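Local coordinates for outer envelope protein 64, mitochondrial (Arabidopsis thaliana, PDB 6HPG), which probably acts as a chaperone receptor of the mitochondrial outer membrane, mediating Hsp90-dependent targeting of proteins to mitochondria, at residues 2-16 against 28-42. Sequence-based numbering, arbitrary orientation.
Sequences NMEASEVMKEKGNAA and FYTEAIKLNGANATY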
ATOM      1  N   ASN A   2     -10.089  11.954 -18.841  1.00 30.95           N
ATOM      2  CA  ASN A   2      -9.881  11.738 -17.427  1.00 28.85           C
ATOM      3  C   ASN A   2      -9.005  10.503 -17.133  1.00 28.70           C
ATOM      4  O   ASN A   2      -8.127  10.530 -16.243  1.00 26.09           O
ATOM      5  CB  ASN A   2     -11.221  11.695 -16.729  1.00 30.07           C
ATOM      6  CG  ASN A   2     -11.914  13.052 -16.737  1.00 30.71           C
ATOM      7  OD1 ASN A   2     -11.301  14.089 -16.996  1.00 31.68           O
ATOM      8  ND2 ASN A   2     -13.182  13.047 -16.454  1.00 35.40           N
ATOM      9  N   MET A   3      -9.207   9.453 -17.916  1.00 26.56           N
ATOM     10  CA  MET A   3      -8.338   8.275 -17.894  1.00 24.02           C
ATOM     11  C   MET A   3      -6.853   8.662 -18.010  1.00 21.06           C
ATOM     12  O   MET A   3      -6.030   8.257 -17.152  1.00 21.53           O
ATOM     13  CB  MET A   3      -8.748   7.332 -19.035  1.00 25.86           C
ATOM     14  CG  MET A   3      -8.073   6.003 -19.123  1.00 32.21           C
ATOM     15  SD  MET A   3      -8.144   5.166 -17.529  1.00 46.31           S
ATOM     16  CE  MET A   3      -6.413   5.181 -17.174  1.00 50.50           C
ATOM     17  N   GLU A   4      -6.510   9.441 -19.031  1.00 18.39           N
ATOM     18  CA  GLU A   4      -5.124   9.917 -19.209  1.00 23.26           C
ATOM     19  C   GLU A   4      -4.717  10.852 -18.044  1.00 20.97           C
ATOM     20  O   GLU A   4      -3.624  10.716 -17.496  1.00 19.62           O
ATOM     21  CB  GLU A   4      -4.895  10.604 -20.572  1.00 19.98           C
ATOM     22  CG  GLU A   4      -3.488  11.188 -20.743  1.00 22.23           C
ATOM     23  CD  GLU A   4      -3.234  11.972 -22.049  1.00 25.93           C
ATOM     24  OE1 GLU A   4      -2.048  12.191 -22.361  1.00 25.68           O
ATOM     25  OE2 GLU A   4      -4.182  12.388 -22.751  1.00 24.18           O
ATOM     26  N   ALA A   5      -5.578  11.810 -17.692  1.00 22.09           N
ATOM     27  CA  ALA A   5      -5.282  12.712 -16.541  1.00 20.10           C
ATOM     28  C   ALA A   5      -4.976  11.920 -15.218  1.00 18.02           C
ATOM     29  O   ALA A   5      -4.018  12.205 -14.461  1.00 14.60           O
ATOM     30  CB  ALA A   5      -6.426  13.703 -16.354  1.00 19.81           C
ATOM     31  N   SER A   6      -5.725  10.851 -15.021  1.00 19.87           N
ATOM     32  CA  SER A   6      -5.566  10.011 -13.856  1.00 19.61           C
ATOM     33  C   SER A   6      -4.113   9.509 -13.740  1.00 17.81           C
ATOM     34  O   SER A   6      -3.549   9.543 -12.658  1.00 18.28           O
ATOM     35  CB  SER A   6      -6.556   8.846 -13.871  1.00 20.00           C
ATOM     36  OG  SER A   6      -6.083   7.707 -14.576  1.00 24.16           O
ATOM     37  N   GLU A   7      -3.530   9.053 -14.848  1.00 17.18           N
ATOM     38  CA  GLU A   7      -2.172   8.513 -14.822  1.00 17.12           C
ATOM     39  C   GLU A   7      -1.197   9.655 -14.565  1.00 17.93           C
ATOM     40  O   GLU A   7      -0.219   9.496 -13.860  1.00 18.77           O
ATOM     41  CB  GLU A   7      -1.817   7.821 -16.137  1.00 17.98           C
ATOM     42  CG  GLU A   7      -0.323   7.500 -16.276  1.00 20.46           C
ATOM     43  CD  GLU A   7       0.193   6.506 -15.245  1.00 19.05           C
ATOM     44  OE1 GLU A   7       1.419   6.370 -15.065  1.00 24.73           O
ATOM     45  OE2 GLU A   7      -0.621   5.828 -14.609  1.00 19.98           O
ATOM     46  N   VAL A   8      -1.496  10.831 -15.105  1.00 18.50           N
ATOM     47  CA  VAL A   8      -0.676  12.022 -14.853  1.00 17.51           C
ATOM     48  C   VAL A   8      -0.667  12.367 -13.380  1.00 19.87           C
ATOM     49  O   VAL A   8       0.425  12.546 -12.785  1.00 18.52           O
ATOM     50  CB  VAL A   8      -1.081  13.203 -15.783  1.00 20.58           C
ATOM     51  CG1 VAL A   8      -0.419  14.530 -15.375  1.00 19.47           C
ATOM     52  CG2 VAL A   8      -0.709  12.841 -17.227  1.00 21.93           C
ATOM     53  N   MET A   9      -1.844  12.354 -12.761  1.00 15.99           N
ATOM     54  CA  MET A   9      -1.951  12.613 -11.335  1.00 14.98           C
ATOM     55  C   MET A   9      -1.189  11.522 -10.533  1.00 19.19           C
ATOM     56  O   MET A   9      -0.461  11.840  -9.576  1.00 14.51           O
ATOM     57  CB  MET A   9      -3.411  12.631 -10.944  1.00 17.65           C
ATOM     58  CG  MET A   9      -4.211  13.759 -11.611  1.00 19.97           C
ATOM     59  SD  MET A   9      -3.622  15.324 -10.989  1.00 24.20           S
ATOM     60  CE  MET A   9      -2.506  15.912 -12.212  1.00 25.45           C
ATOM     61  N   LYS A  10      -1.331  10.256 -10.939  1.00 14.54           N
ATOM     62  CA  LYS A  10      -0.563   9.229 -10.297  1.00 19.60           C
ATOM     63  C   LYS A  10       0.912   9.529 -10.354  1.00 18.67           C
ATOM     64  O   LYS A  10       1.595   9.503  -9.309  1.00 21.94           O
ATOM     65  CB  LYS A  10      -0.870   7.836 -10.852  1.00 22.18           C
ATOM     66  CG  LYS A  10      -0.136   6.738 -10.070  1.00 23.52           C
ATOM     67  CD  LYS A  10       0.239   5.554 -10.916  1.00 23.42           C
ATOM     68  CE  LYS A  10       1.375   5.902 -11.862  1.00 28.31           C
ATOM     69  NZ  LYS A  10       1.864   4.648 -12.521  1.00 29.74           N
ATOM     70  N   GLU A  11       1.405   9.876 -11.539  1.00 20.52           N
ATOM     71  CA  GLU A  11       2.837  10.146 -11.695  1.00 22.64           C
ATOM     72  C   GLU A  11       3.305  11.342 -10.834  1.00 23.81           C
ATOM     73  O   GLU A  11       4.393  11.302 -10.287  1.00 18.87           O
ATOM     74  CB  GLU A  11       3.208  10.300 -13.172  1.00 27.15           C
ATOM     75  CG  GLU A  11       2.946   8.989 -13.943  1.00 30.17           C
ATOM     76  CD  GLU A  11       3.020   9.104 -15.461  1.00 31.82           C
ATOM     77  OE1 GLU A  11       3.226  10.216 -15.990  1.00 29.80           O
ATOM     78  OE2 GLU A  11       2.883   8.052 -16.129  1.00 28.01           O
ATOM     79  N   LYS A  12       2.449  12.346 -10.657  1.00 21.25           N
ATOM     80  CA  LYS A  12       2.757  13.538  -9.832  1.00 22.64           C
ATOM     81  C   LYS A  12       2.798  13.131  -8.365  1.00 19.77           C
ATOM     82  O   LYS A  12       3.663  13.563  -7.582  1.00 16.68           O
ATOM     83  CB  LYS A  12       1.690  14.635 -10.049  1.00 24.21           C
ATOM     84  CG  LYS A  12       2.089  15.846 -10.893  1.00 33.67           C
ATOM     85  CD  LYS A  12       2.306  15.597 -12.367  1.00 34.38           C
ATOM     86  CE  LYS A  12       2.097  16.870 -13.184  1.00 43.92           C
ATOM     87  NZ  LYS A  12       0.668  17.336 -13.298  1.00 47.37           N
ATOM     88  N   GLY A  13       1.880  12.265  -7.995  1.00 17.23           N
ATOM     89  CA  GLY A  13       1.906  11.640  -6.667  1.00 20.00           C
ATOM     90  C   GLY A  13       3.223  10.920  -6.392  1.00 18.68           C
ATOM     91  O   GLY A  13       3.767  11.036  -5.294  1.00 19.07           O
ATOM     92  N   ASN A  14       3.694  10.155  -7.382  1.00 17.28           N
ATOM     93  CA  ASN A  14       4.907   9.342  -7.233  1.00 17.34           C
ATOM     94  C   ASN A  14       6.101  10.282  -7.059  1.00 19.65           C
ATOM     95  O   ASN A  14       6.956  10.019  -6.244  1.00 23.21           O
ATOM     96  CB  ASN A  14       5.113   8.376  -8.406  1.00 15.87           C
ATOM     97  CG  ASN A  14       4.126   7.182  -8.397  1.00 15.76           C
ATOM     98  OD1 ASN A  14       3.286   7.011  -7.503  1.00 17.97           O
ATOM     99  ND2 ASN A  14       4.235   6.368  -9.398  1.00 15.56           N
ATOM    100  N   ALA A  15       6.118  11.400  -7.782  1.00 18.88           N
ATOM    101  CA  ALA A  15       7.180  12.377  -7.606  1.00 23.79           C
ATOM    102  C   ALA A  15       7.093  13.018  -6.215  1.00 23.15           C
ATOM    103  O   ALA A  15       8.121  13.177  -5.555  1.00 22.65           O
ATOM    104  CB  ALA A  15       7.158  13.432  -8.724  1.00 25.10           C
ATOM    105  N   ALA A  16       5.881  13.358  -5.761  1.00 16.84           N
ATOM    106  CA  ALA A  16       5.712  13.920  -4.434  1.00 17.95           C
ATOM    107  C   ALA A  16       6.173  12.943  -3.359  1.00 22.01           C
ATOM    108  O   ALA A  16       6.861  13.319  -2.391  1.00 23.77           O
ATOM    109  CB  ALA A  16       4.253  14.326  -4.204  1.00 19.56           C
ATOM    110  N   PHE A  28      -2.474  14.174  -4.779  1.00 13.42           N
ATOM    111  CA  PHE A  28      -2.374  13.754  -6.181  1.00 15.25           C
ATOM    112  C   PHE A  28      -3.062  12.407  -6.405  1.00 15.53           C
ATOM    113  O   PHE A  28      -3.787  12.249  -7.388  1.00 18.88           O
ATOM    114  CB  PHE A  28      -0.900  13.709  -6.693  1.00 16.14           C
ATOM    115  CG  PHE A  28      -0.345  15.057  -7.097  1.00 18.24           C
ATOM    116  CD1 PHE A  28      -1.015  15.859  -8.008  1.00 19.22           C
ATOM    117  CD2 PHE A  28       0.868  15.517  -6.588  1.00 22.79           C
ATOM    118  CE1 PHE A  28      -0.525  17.101  -8.368  1.00 16.94           C
ATOM    119  CE2 PHE A  28       1.352  16.770  -6.933  1.00 20.73           C
ATOM    120  CZ  PHE A  28       0.645  17.562  -7.829  1.00 19.18           C
ATOM    121  N   TYR A  29      -2.905  11.491  -5.454  1.00 14.12           N
ATOM    122  CA  TYR A  29      -3.425  10.153  -5.569  1.00 13.16           C
ATOM    123  C   TYR A  29      -4.913  10.178  -5.390  1.00 14.72           C
ATOM    124  O   TYR A  29      -5.635   9.424  -6.066  1.00 12.67           O
ATOM    125  CB  TYR A  29      -2.749   9.209  -4.582  1.00 13.56           C
ATOM    126  CG  TYR A  29      -1.250   8.917  -4.805  1.00 14.94           C
ATOM    127  CD1 TYR A  29      -0.720   8.670  -6.072  1.00 15.85           C
ATOM    128  CD2 TYR A  29      -0.389   8.810  -3.730  1.00 16.09           C
ATOM    129  CE1 TYR A  29       0.625   8.340  -6.242  1.00 14.49           C
ATOM    130  CE2 TYR A  29       0.923   8.483  -3.903  1.00 14.06           C
ATOM    131  CZ  TYR A  29       1.437   8.268  -5.160  1.00 14.57           C
ATOM    132  OH  TYR A  29       2.785   7.928  -5.291  1.00 15.65           O
ATOM    133  N   THR A  30      -5.398  11.091  -4.549  1.00 15.96           N
ATOM    134  CA  THR A  30      -6.865  11.288  -4.383  1.00 16.01           C
ATOM    135  C   THR A  30      -7.541  11.721  -5.681  1.00 16.84           C
ATOM    136  O   THR A  30      -8.617  11.192  -6.115  1.00 15.71           O
ATOM    137  CB  THR A  30      -7.106  12.234  -3.202  1.00 15.69           C
ATOM    138  OG1 THR A  30      -6.611  11.564  -2.044  1.00 12.53           O
ATOM    139  CG2 THR A  30      -8.605  12.617  -2.982  1.00 16.30           C
ATOM    140  N   GLU A  31      -6.875  12.626  -6.347  1.00 17.00           N
ATOM    141  CA  GLU A  31      -7.350  13.101  -7.636  1.00 21.33           C
ATOM    142  C   GLU A  31      -7.268  12.030  -8.737  1.00 20.00           C
ATOM    143  O   GLU A  31      -8.185  11.967  -9.589  1.00 17.75           O
ATOM    144  CB  GLU A  31      -6.586  14.348  -8.046  1.00 19.41           C
ATOM    145  CG  GLU A  31      -7.011  14.972  -9.360  1.00 21.57           C
ATOM    146  CD  GLU A  31      -8.383  15.641  -9.313  1.00 22.65           C
ATOM    147  OE1 GLU A  31      -8.801  16.237 -10.337  1.00 29.96           O
ATOM    148  OE2 GLU A  31      -9.011  15.612  -8.261  1.00 22.35           O
ATOM    149  N   ALA A  32      -6.149  11.280  -8.750  1.00 18.09           N
ATOM    150  CA  ALA A  32      -5.962  10.120  -9.597  1.00 16.88           C
ATOM    151  C   ALA A  32      -7.140   9.197  -9.474  1.00 18.44           C
ATOM    152  O   ALA A  32      -7.728   8.771 -10.475  1.00 18.80           O
ATOM    153  CB  ALA A  32      -4.681   9.384  -9.214  1.00 22.17           C
ATOM    154  N   ILE A  33      -7.521   8.926  -8.230  1.00 20.18           N
ATOM    155  CA  ILE A  33      -8.616   7.982  -7.911  1.00 20.86           C
ATOM    156  C   ILE A  33      -9.981   8.575  -8.260  1.00 21.74           C
ATOM    157  O   ILE A  33     -10.870   7.846  -8.733  1.00 22.01           O
ATOM    158  CB  ILE A  33      -8.537   7.571  -6.424  1.00 22.34           C
ATOM    159  CG1 ILE A  33      -7.340   6.647  -6.214  1.00 20.60           C
ATOM    160  CG2 ILE A  33      -9.833   6.998  -5.840  1.00 19.03           C
ATOM    161  CD1 ILE A  33      -7.048   6.500  -4.739  1.00 19.88           C
ATOM    162  N   LYS A  34     -10.153   9.884  -8.038  1.00 20.68           N
ATOM    163  CA  LYS A  34     -11.409  10.546  -8.433  1.00 21.81           C
ATOM    164  C   LYS A  34     -11.621  10.496  -9.955  1.00 20.32           C
ATOM    165  O   LYS A  34     -12.741  10.338 -10.446  1.00 22.48           O
ATOM    166  CB  LYS A  34     -11.470  11.974  -7.882  1.00 23.50           C
ATOM    167  CG  LYS A  34     -12.742  12.720  -8.267  1.00 27.94           C
ATOM    168  CD  LYS A  34     -12.651  14.141  -7.803  1.00 32.49           C
ATOM    169  CE  LYS A  34     -14.003  14.828  -7.694  1.00 39.40           C
ATOM    170  NZ  LYS A  34     -14.319  15.111  -6.255  1.00 47.89           N
ATOM    171  N   LEU A  35     -10.545  10.606 -10.708  1.00 21.41           N
ATOM    172  CA  LEU A  35     -10.616  10.518 -12.156  1.00 20.36           C
ATOM    173  C   LEU A  35     -10.727   9.068 -12.676  1.00 26.70           C
ATOM    174  O   LEU A  35     -11.369   8.832 -13.704  1.00 23.75           O
ATOM    175  CB  LEU A  35      -9.393  11.193 -12.756  1.00 23.30           C
ATOM    176  CG  LEU A  35      -9.276  12.714 -12.564  1.00 21.99           C
ATOM    177  CD1 LEU A  35      -7.850  13.127 -12.863  1.00 24.40           C
ATOM    178  CD2 LEU A  35     -10.251  13.467 -13.466  1.00 23.54           C
ATOM    179  N   ASN A  36     -10.052   8.120 -12.011  1.00 21.57           N
ATOM    180  CA  ASN A  36     -10.121   6.693 -12.360  1.00 25.50           C
ATOM    181  C   ASN A  36     -10.111   5.872 -11.060  1.00 26.37           C
ATOM    182  O   ASN A  36      -9.061   5.698 -10.442  1.00 22.13           O
ATOM    183  CB  ASN A  36      -8.952   6.309 -13.288  1.00 24.27           C
ATOM    184  CG  ASN A  36      -8.917   4.816 -13.649  1.00 26.47           C
ATOM    185  OD1 ASN A  36      -9.834   4.037 -13.352  1.00 21.63           O
ATOM    186  ND2 ASN A  36      -7.819   4.411 -14.279  1.00 27.38           N
ATOM    187  N   GLY A  37     -11.302   5.419 -10.663  1.00 24.14           N
ATOM    188  CA  GLY A  37     -11.562   4.688  -9.439  1.00 22.37           C
ATOM    189  C   GLY A  37     -11.393   3.179  -9.533  1.00 23.02           C
ATOM    190  O   GLY A  37     -11.662   2.470  -8.572  1.00 31.29           O
ATOM    191  N   ALA A  38     -10.924   2.684 -10.670  1.00 22.78           N
ATOM    192  CA  ALA A  38     -10.790   1.260 -10.924  1.00 24.31           C
ATOM    193  C   ALA A  38      -9.348   0.877 -11.073  1.00 22.08           C
ATOM    194  O   ALA A  38      -9.067  -0.037 -11.832  1.00 23.18           O
ATOM    195  CB  ALA A  38     -11.586   0.872 -12.206  1.00 22.39           C
ATOM    196  N   ASN A  39      -8.427   1.557 -10.380  1.00 25.04           N
ATOM    197  CA  ASN A  39      -6.986   1.208 -10.460  1.00 22.73           C
ATOM    198  C   ASN A  39      -6.431   0.879  -9.098  1.00 21.98           C
ATOM    199  O   ASN A  39      -6.369   1.757  -8.221  1.00 20.50           O
ATOM    200  CB  ASN A  39      -6.178   2.326 -11.084  1.00 26.10           C
ATOM    201  CG  ASN A  39      -4.772   1.880 -11.453  1.00 25.08           C
ATOM    202  OD1 ASN A  39      -3.889   1.765 -10.593  1.00 26.95           O
ATOM    203  ND2 ASN A  39      -4.575   1.566 -12.715  1.00 27.58           N
ATOM    204  N   ALA A  40      -6.045  -0.384  -8.915  1.00 18.65           N
ATOM    205  CA  ALA A  40      -5.575  -0.850  -7.620  1.00 19.31           C
ATOM    206  C   ALA A  40      -4.305  -0.141  -7.184  1.00 19.10           C
ATOM    207  O   ALA A  40      -4.135   0.142  -5.994  1.00 19.13           O
ATOM    208  CB  ALA A  40      -5.342  -2.341  -7.651  1.00 24.13           C
ATOM    209  N   THR A  41      -3.391   0.084  -8.136  1.00 20.12           N
ATOM    210  CA  THR A  41      -2.107   0.772  -7.874  1.00 18.56           C
ATOM    211  C   THR A  41      -2.307   2.219  -7.321  1.00 21.01           C
ATOM    212  O   THR A  41      -1.551   2.689  -6.469  1.00 16.69           O
ATOM    213  CB  THR A  41      -1.270   0.726  -9.168  1.00 20.18           C
ATOM    214  OG1 THR A  41      -1.122  -0.636  -9.536  1.00 23.17           O
ATOM    215  CG2 THR A  41       0.109   1.333  -8.999  1.00 20.36           C
ATOM    216  N   TYR A  42      -3.372   2.904  -7.737  1.00 19.79           N
ATOM    217  CA  TYR A  42      -3.584   4.286  -7.265  1.00 20.46           C
ATOM    218  C   TYR A  42      -3.888   4.301  -5.778  1.00 20.24           C
ATOM    219  O   TYR A  42      -3.289   5.074  -5.022  1.00 18.43           O
ATOM    220  CB  TYR A  42      -4.769   4.954  -7.981  1.00 20.48           C
ATOM    221  CG  TYR A  42      -4.648   5.253  -9.451  1.00 17.42           C
ATOM    222  CD1 TYR A  42      -3.602   4.777 -10.218  1.00 14.37           C
ATOM    223  CD2 TYR A  42      -5.671   5.960 -10.091  1.00 16.50           C
ATOM    224  CE1 TYR A  42      -3.545   5.047 -11.540  1.00 16.38           C
ATOM    225  CE2 TYR A  42      -5.606   6.266 -11.423  1.00 14.57           C
ATOM    226  CZ  TYR A  42      -4.568   5.781 -12.163  1.00 15.69           C
ATOM    227  OH  TYR A  42      -4.511   6.039 -13.511  1.00 15.95           O
TER
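Ser-6 and Ala-32 bring their CA atoms within 4.3 Å, and Gly-13 backs onto Phe-28, where helices 2-16 and 28-35 run antiparallel at 163° with axes 7.7 Å apart. Knobs enter holes from both sides. Met-9 drops among Phe-28, Glu-31, Ala-32 and Leu-35, its SD meeting the edge of the Phe-28 ring in a Met-aromatic contact. In return Phe-28 fills the gap between Met-9, Lys-12, Gly-13 and Ala-16, with Lys-12 CB centred over one ring face, 3.4 Å from the centroid. Leu-35 nests against Asn-2, Ala-5 and Ser-6. Gly-13 lets the Tyr-29 ring lie against its CA, since a CB there would clash with Tyr-29 CE1. This is the helical hairpin of the first repeat of this TPR domain, and residues 41-42 begin the second. The Tyr-29 hydroxyl donates to Asn-14 OD1, a bond whose very short length is doubtful; Asn-14 ND2 and Lys-10 NZ hydrogen-bond the backbone of a bound peptide. Ser-6 OG, turned back over its own helix (chi1 87°), donates to Met-3 O at 2.6 Å and accepts from Tyr-42 OH at 2.5 Å. The Lys-10 and Tyr-42 side chains cross at about a right angle, Lys-10 CD lying oblique to the ring, 3.9 Å from Tyr-42 CE1. A leucine in place of Tyr-42 would probably leave Ser-6 OG without its donor. Beyond Ser-6, Met-3 CE packs on ND2 of Asn-36, and OD1 of the same residue accepts from Ala-38 N in an Asx turn.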